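PDB 2V3M: H/ACA ribonucleoprotein complex non-core subunit NAF1 from Saccharomyces cerevisiae, which binds RNA and is required for the maturation of box H/ACA snoRNPs, leaving the assembling complex when GAR1 replaces it. Local coordinates for residues 63-68 / 102-107. Sequence-based numbering, arbitrary orientation.
Sequences FCLEDR and KVRLGE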
loop_
_atom_site.group_PDB
_atom_site.type_symbol
_atom_site.label_atom_id
_atom_site.label_comp_id
_atom_site.label_asym_id
_atom_site.label_seq_id
_atom_site.Cartn_x
_atom_site.Cartn_y
_atom_site.Cartn_z
ATOM N N PHE A 63 14.275 7.236 -4.136
ATOM C CA PHE A 63 13.990 6.077 -4.942
ATOM C C PHE A 63 13.873 6.476 -6.403
ATOM O O PHE A 63 13.384 7.579 -6.695
ATOM C CB PHE A 63 12.694 5.513 -4.451
ATOM C CG PHE A 63 12.774 4.970 -3.080
ATOM C CD1 PHE A 63 12.637 5.807 -1.985
ATOM C CD2 PHE A 63 12.926 3.603 -2.846
ATOM C CE1 PHE A 63 12.692 5.264 -0.673
ATOM C CE2 PHE A 63 12.987 3.083 -1.566
ATOM C CZ PHE A 63 12.886 3.893 -0.494
ATOM N N CYS A 64 14.275 5.571 -7.290
ATOM C CA CYS A 64 14.105 5.711 -8.758
ATOM C C CYS A 64 13.949 4.350 -9.418
ATOM O O CYS A 64 14.172 3.371 -8.776
ATOM C CB CYS A 64 15.327 6.385 -9.373
ATOM S SG CYS A 64 16.960 5.496 -9.095
ATOM N N LEU A 65 13.572 4.311 -10.676
ATOM C CA LEU A 65 13.497 3.090 -11.406
ATOM C C LEU A 65 14.898 2.849 -11.936
ATOM O O LEU A 65 15.730 3.675 -11.715
ATOM C CB LEU A 65 12.437 3.245 -12.512
ATOM C CG LEU A 65 10.969 2.945 -12.108
ATOM C CD1 LEU A 65 10.788 2.578 -10.668
ATOM C CD2 LEU A 65 10.088 4.060 -12.497
ATOM N N GLU A 66 15.148 1.753 -12.636
ATOM C CA GLU A 66 16.410 1.497 -13.347
ATOM C C GLU A 66 16.726 2.522 -14.387
ATOM O O GLU A 66 17.876 2.721 -14.722
ATOM C CB GLU A 66 16.353 0.138 -14.004
ATOM C CG GLU A 66 17.660 -0.468 -14.208
ATOM C CD GLU A 66 17.574 -1.937 -14.538
ATOM O OE1 GLU A 66 18.606 -2.587 -14.496
ATOM O OE2 GLU A 66 16.472 -2.453 -14.825
ATOM N N ASP A 67 15.733 3.149 -14.997
ATOM C CA ASP A 67 16.115 4.126 -16.037
ATOM C C ASP A 67 16.340 5.495 -15.411
ATOM O O ASP A 67 16.358 6.526 -16.071
ATOM C CB ASP A 67 15.088 4.239 -17.144
ATOM C CG ASP A 67 13.704 4.627 -16.641
ATOM O OD1 ASP A 67 13.520 4.752 -15.409
ATOM O OD2 ASP A 67 12.773 4.765 -17.494
ATOM N N ARG A 68 16.494 5.504 -14.112
ATOM C CA ARG A 68 16.651 6.743 -13.390
ATOM C C ARG A 68 15.441 7.714 -13.373
ATOM O O ARG A 68 15.571 8.898 -13.091
ATOM C CB ARG A 68 17.929 7.430 -13.799
ATOM C CG ARG A 68 19.158 6.817 -13.194
ATOM C CD ARG A 68 20.349 7.037 -14.031
ATOM N NE ARG A 68 21.275 5.909 -13.904
ATOM C CZ ARG A 68 22.253 5.827 -12.996
ATOM N NH1 ARG A 68 22.387 6.791 -12.090
ATOM N NH2 ARG A 68 23.078 4.769 -12.944
ATOM N N LYS A 102 2.113 4.585 -11.655
ATOM C CA LYS A 102 0.908 3.761 -11.668
ATOM C C LYS A 102 0.998 2.657 -12.735
ATOM O O LYS A 102 0.749 1.476 -12.503
ATOM C CB LYS A 102 -0.299 4.687 -11.969
ATOM C CG LYS A 102 -1.742 4.014 -12.141
ATOM C CD LYS A 102 -2.461 4.071 -10.805
ATOM C CE LYS A 102 -3.774 3.300 -10.650
ATOM N NZ LYS A 102 -4.624 3.924 -9.539
ATOM N N VAL A 103 1.379 3.059 -13.917
ATOM C CA VAL A 103 1.408 2.208 -15.052
ATOM C C VAL A 103 2.698 1.325 -15.132
ATOM O O VAL A 103 2.828 0.420 -15.973
ATOM C CB VAL A 103 1.291 3.156 -16.211
ATOM C CG1 VAL A 103 2.171 2.730 -17.407
ATOM C CG2 VAL A 103 -0.131 3.287 -16.532
ATOM N N ARG A 104 3.668 1.577 -14.275
ATOM C CA ARG A 104 4.867 0.792 -14.322
ATOM C C ARG A 104 5.061 -0.134 -13.146
ATOM O O ARG A 104 6.209 -0.447 -12.865
ATOM C CB ARG A 104 6.001 1.746 -14.287
ATOM C CG ARG A 104 6.130 2.611 -15.549
ATOM C CD ARG A 104 7.538 2.508 -15.931
ATOM N NE ARG A 104 8.198 3.779 -15.994
ATOM C CZ ARG A 104 9.514 3.913 -16.040
ATOM N NH1 ARG A 104 10.335 2.860 -15.971
ATOM N NH2 ARG A 104 10.008 5.113 -16.118
ATOM N N LEU A 105 3.980 -0.525 -12.446
ATOM C CA LEU A 105 4.024 -1.483 -11.391
ATOM C C LEU A 105 4.808 -2.714 -11.757
ATOM O O LEU A 105 4.682 -3.188 -12.883
ATOM C CB LEU A 105 2.627 -1.897 -11.084
ATOM C CG LEU A 105 1.933 -1.126 -9.957
ATOM C CD1 LEU A 105 2.594 0.298 -9.718
ATOM C CD2 LEU A 105 0.440 -1.110 -10.259
ATOM N N GLY A 106 5.645 -3.231 -10.828
ATOM C CA GLY A 106 6.331 -4.523 -11.029
ATOM C C GLY A 106 7.788 -4.373 -11.412
ATOM O O GLY A 106 8.537 -5.356 -11.390
ATOM N N GLU A 107 8.183 -3.151 -11.800
ATOM C CA GLU A 107 9.566 -2.810 -12.169
ATOM C C GLU A 107 10.386 -2.705 -10.916
ATOM O O GLU A 107 9.841 -2.297 -9.842
ATOM C CB GLU A 107 9.681 -1.472 -12.853
ATOM C CG GLU A 107 9.355 -1.507 -14.274
ATOM C CD GLU A 107 9.656 -0.205 -15.043
ATOM O OE1 GLU A 107 10.589 0.509 -14.667
ATOM O OE2 GLU A 107 8.965 0.087 -16.070
#
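R104 reaches across to D67 and L65 and meets them in two different ways: charge near the edge of its guanidinium, hydrocarbon over one face. The charged part is a salt bridge, with R104 NH2 giving a hydrogen bond to the syn lone pair of D67 OD2 over 3.1 Å. That bond is bent, 140° at the hydrogen; OD2 lies 26° out of the guanidinium plane and the two flat groups are perpendicular, so one N-H carries the bond and the side-by-side two-bond pairing is not formed. The other carboxylate oxygen of D67, OD1, is hydrogen-bonded to T69. On its own side of the contact, R104 NH1 makes a salt bridge to E107 OE1 at 2.7 Å, linking D67, R104 and E107 into one network; its hydrogen bond is weak, and the exact placing of the E107 carboxylate is less certain.

L65 makes van der Waals contact with both charged groups. Its CD2 sits over the centre of the guanidinium, 3.6 Å from R104 CZ, while L65 CG lies 3.6 Å from E107 OE1. L65 also packs on I71 of the neighbouring strand 70-73.

The contact joins the type I turn 65-68 to the connection between helix 95-102 and strand 108-112 in the Gar1-like domain, within its RNA-binding region. R104 NH2 has weak further partners in T69 and E100. The arginine probably offsets the like charges of D67 and E107, whose OD1 and OE1 are 5.2 Å apart.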